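Long-range contact in exodeoxyribonuclease III (Methanosarcina mazei, PDB 5J8N), which probably cuts DNA at abasic sites and trims strands from their 3' ends, as a magnesium-dependent nuclease of the AP endonuclease/exonuclease III family: residues Leu190-Pro198 with Asn233-Pro241. The protein carries 3 engineered substitutions. Sequence-based numbering, arbitrary orientation.
Sequences LDSFRMFNP and NVKSASIYP
F193 and A237 have the nearest pair of CA atoms, 5.0 Å apart, where the short, weakly bonded helix 192-196 crosses edge strand 234-239 at 110°, their axes 7.0 Å apart. In this two-sheet DNase I-like fold, the helix follows strand 189-191 of one sheet and packs against the outermost strand of the other. A237 suits the crossing because its methyl is small: CB lies 3.4 Å from S192 O. S192 is small too, and V224 O takes up its hydroxyl in a hydrogen bond. On one flank, F196 reaches along the strand, CE2 meeting V234 CG1 at 3.7 Å, while V234 O lies at the ring's edge. M195, its flexible chain bent at chi3, brings CE against V234 CB. On the other flank, F193 has CG anti to the backbone N (chi1 -172°), which swings its ring toward I239. I239 supplies a slim methyl for the aromatic face: CD1 makes a CH-pi contact 3.7 Å from the F193 ring centroid, 14° off its normal; N197 CB covers the opposite face. A serine in place of F193 would probably leave I239 and N197 CB without the ring between them, opening a gap beside R220. A water donates to both F193 O and A237 O.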
loop_
_atom_site.group_PDB
_atom_site.type_symbol
_atom_site.label_atom_id
_atom_site.label_comp_id
_atom_site.label_asym_id
_atom_site.label_seq_id
_atom_site.Cartn_x
_atom_site.Cartn_y
_atom_site.Cartn_z
ATOM N N LEU A 190 1.539 -1.405 14.118
ATOM C CA LEU A 190 0.240 -2.085 14.188
ATOM C C LEU A 190 -0.339 -2.303 12.837
ATOM O O LEU A 190 -0.316 -1.382 11.986
ATOM C CB LEU A 190 -0.758 -1.241 15.013
ATOM C CG LEU A 190 -0.265 -0.891 16.388
ATOM C CD1 LEU A 190 -1.297 0.029 17.067
ATOM C CD2 LEU A 190 -0.037 -2.162 17.208
ATOM N N ASP A 191 -0.867 -3.508 12.587
ATOM C CA ASP A 191 -1.658 -3.820 11.389
ATOM C C ASP A 191 -3.064 -3.238 11.641
ATOM O O ASP A 191 -3.848 -3.744 12.460
ATOM C CB ASP A 191 -1.658 -5.345 11.191
ATOM C CG ASP A 191 -2.461 -5.822 10.044
ATOM O OD1 ASP A 191 -3.282 -5.086 9.485
ATOM O OD2 ASP A 191 -2.291 -6.998 9.677
ATOM N N SER A 192 -3.381 -2.125 11.001
ATOM C CA SER A 192 -4.577 -1.372 11.420
ATOM C C SER A 192 -5.876 -2.202 11.292
ATOM O O SER A 192 -6.737 -2.114 12.178
ATOM C CB SER A 192 -4.689 -0.030 10.674
ATOM O OG SER A 192 -4.858 -0.231 9.294
ATOM N N PHE A 193 -6.029 -2.960 10.195
ATOM C CA PHE A 193 -7.249 -3.760 10.084
ATOM C C PHE A 193 -7.473 -4.642 11.279
ATOM O O PHE A 193 -8.586 -4.761 11.787
ATOM C CB PHE A 193 -7.199 -4.582 8.808
ATOM C CG PHE A 193 -8.495 -5.290 8.527
ATOM C CD1 PHE A 193 -9.606 -4.582 8.081
ATOM C CD2 PHE A 193 -8.581 -6.655 8.752
ATOM C CE1 PHE A 193 -10.816 -5.232 7.854
ATOM C CE2 PHE A 193 -9.781 -7.345 8.528
ATOM C CZ PHE A 193 -10.921 -6.625 8.092
ATOM N N ARG A 194 -6.386 -5.239 11.782
ATOM C CA ARG A 194 -6.447 -6.144 12.926
ATOM C C ARG A 194 -6.577 -5.439 14.276
ATOM O O ARG A 194 -6.834 -6.094 15.284
ATOM C CB ARG A 194 -5.202 -7.064 12.916
ATOM C CG ARG A 194 -5.162 -8.025 11.732
ATOM C CD ARG A 194 -6.443 -8.874 11.593
ATOM N NE ARG A 194 -6.316 -9.798 10.463
ATOM C CZ ARG A 194 -7.372 -10.434 9.955
ATOM N NH1 ARG A 194 -8.593 -10.192 10.406
ATOM N NH2 ARG A 194 -7.197 -11.264 8.953
ATOM N N MET A 195 -6.475 -4.114 14.310
ATOM C CA MET A 195 -6.835 -3.383 15.526
ATOM C C MET A 195 -8.305 -3.552 15.841
ATOM O O MET A 195 -8.682 -3.452 16.999
ATOM C CB MET A 195 -6.529 -1.893 15.396
ATOM C CG MET A 195 -5.031 -1.621 15.356
ATOM S SD MET A 195 -4.680 0.105 15.009
ATOM C CE MET A 195 -5.292 0.818 16.538
ATOM N N PHE A 196 -9.143 -3.820 14.837
ATOM C CA PHE A 196 -10.593 -3.834 15.081
ATOM C C PHE A 196 -11.267 -5.148 14.662
ATOM O O PHE A 196 -12.339 -5.469 15.172
ATOM C CB PHE A 196 -11.289 -2.696 14.316
ATOM C CG PHE A 196 -10.737 -1.332 14.621
ATOM C CD1 PHE A 196 -11.117 -0.619 15.743
ATOM C CD2 PHE A 196 -9.843 -0.777 13.750
ATOM C CE1 PHE A 196 -10.581 0.637 15.990
ATOM C CE2 PHE A 196 -9.294 0.451 13.983
ATOM C CZ PHE A 196 -9.683 1.170 15.095
ATOM N N ASN A 197 -10.670 -5.894 13.731
ATOM C CA ASN A 197 -11.343 -7.042 13.149
ATOM C C ASN A 197 -10.442 -8.254 13.103
ATOM O O ASN A 197 -9.476 -8.266 12.320
ATOM C CB ASN A 197 -11.829 -6.702 11.741
ATOM C CG ASN A 197 -12.746 -7.795 11.169
ATOM O OD1 ASN A 197 -12.738 -8.943 11.636
ATOM N ND2 ASN A 197 -13.592 -7.430 10.222
ATOM N N PRO A 198 -10.741 -9.252 13.925
ATOM C CA PRO A 198 -9.942 -10.477 13.983
ATOM C C PRO A 198 -10.349 -11.563 13.006
ATOM O O PRO A 198 -9.693 -12.621 13.015
ATOM C CB PRO A 198 -10.210 -10.967 15.406
ATOM C CG PRO A 198 -11.626 -10.591 15.629
ATOM C CD PRO A 198 -11.792 -9.244 14.974
ATOM N N ASN A 233 -5.146 7.415 17.751
ATOM C CA ASN A 233 -5.645 8.217 16.608
ATOM C C ASN A 233 -6.398 7.442 15.557
ATOM O O ASN A 233 -7.083 8.043 14.714
ATOM C CB ASN A 233 -4.472 8.942 15.947
ATOM C CG ASN A 233 -3.769 9.847 16.928
ATOM O OD1 ASN A 233 -2.655 9.517 17.384
ATOM N ND2 ASN A 233 -4.399 10.948 17.298
ATOM N N VAL A 234 -6.231 6.126 15.541
ATOM C CA VAL A 234 -6.897 5.317 14.533
ATOM C C VAL A 234 -8.328 5.055 14.929
ATOM O O VAL A 234 -8.617 4.431 15.959
ATOM C CB VAL A 234 -6.199 3.958 14.304
ATOM C CG1 VAL A 234 -6.916 3.192 13.204
ATOM C CG2 VAL A 234 -4.722 4.124 13.967
ATOM N N LYS A 235 -9.270 5.566 14.125
ATOM C CA LYS A 235 -10.671 5.412 14.495
ATOM C C LYS A 235 -11.368 4.319 13.722
ATOM O O LYS A 235 -12.424 3.865 14.184
ATOM C CB LYS A 235 -11.387 6.723 14.281
ATOM C CG LYS A 235 -10.792 7.879 15.082
ATOM C CD LYS A 235 -10.698 7.527 16.541
ATOM C CE LYS A 235 -10.027 8.621 17.381
ATOM N NZ LYS A 235 -10.023 8.272 18.844
ATOM N N SER A 236 -10.864 3.938 12.564
ATOM C CA SER A 236 -11.462 2.843 11.820
ATOM C C SER A 236 -10.410 2.319 10.870
ATOM O O SER A 236 -9.430 3.018 10.574
ATOM C CB SER A 236 -12.711 3.291 11.001
ATOM O OG SER A 236 -12.295 3.998 9.872
ATOM N N ALA A 237 -10.590 1.084 10.389
ATOM C CA ALA A 237 -9.713 0.499 9.366
ATOM C C ALA A 237 -10.561 -0.448 8.524
ATOM O O ALA A 237 -11.338 -1.229 9.080
ATOM C CB ALA A 237 -8.559 -0.269 10.047
ATOM N N SER A 238 -10.454 -0.326 7.204
ATOM C CA SER A 238 -11.421 -0.938 6.286
ATOM C C SER A 238 -10.743 -1.704 5.182
ATOM O O SER A 238 -9.621 -1.390 4.800
ATOM C CB SER A 238 -12.297 0.168 5.642
ATOM O OG SER A 238 -13.021 0.855 6.641
ATOM N N ILE A 239 -11.519 -2.633 4.592
ATOM C CA ILE A 239 -11.218 -3.200 3.292
ATOM C C ILE A 239 -12.466 -2.882 2.483
ATOM O O ILE A 239 -13.583 -2.889 2.987
ATOM C CB ILE A 239 -10.928 -4.701 3.349
ATOM C CG1 ILE A 239 -9.746 -4.947 4.286
ATOM C CG2 ILE A 239 -10.606 -5.257 1.970
ATOM C CD1 ILE A 239 -9.599 -6.431 4.616
ATOM N N TYR A 240 -12.249 -2.586 1.189
ATOM C CA TYR A 240 -13.346 -2.171 0.289
ATOM C C TYR A 240 -13.579 -3.163 -0.865
ATOM O O TYR A 240 -13.293 -2.853 -2.034
ATOM C CB TYR A 240 -13.022 -0.761 -0.305
ATOM C CG TYR A 240 -12.997 0.348 0.707
ATOM C CD1 TYR A 240 -11.824 0.630 1.422
ATOM C CD2 TYR A 240 -14.104 1.157 0.894
ATOM C CE1 TYR A 240 -11.820 1.687 2.349
ATOM C CE2 TYR A 240 -14.087 2.163 1.850
ATOM C CZ TYR A 240 -12.938 2.426 2.536
ATOM O OH TYR A 240 -12.941 3.508 3.453
ATOM N N PRO A 241 -14.055 -4.359 -0.547
ATOM C CA PRO A 241 -14.178 -5.393 -1.577
ATOM C C PRO A 241 -15.223 -5.045 -2.646
ATOM O O PRO A 241 -15.246 -5.705 -3.704
ATOM C CB PRO A 241 -14.580 -6.654 -0.766
ATOM C CG PRO A 241 -15.246 -6.110 0.471
ATOM C CD PRO A 241 -14.517 -4.821 0.773
HETATM O O HOH W 1 -10.964 -3.243 10.957
#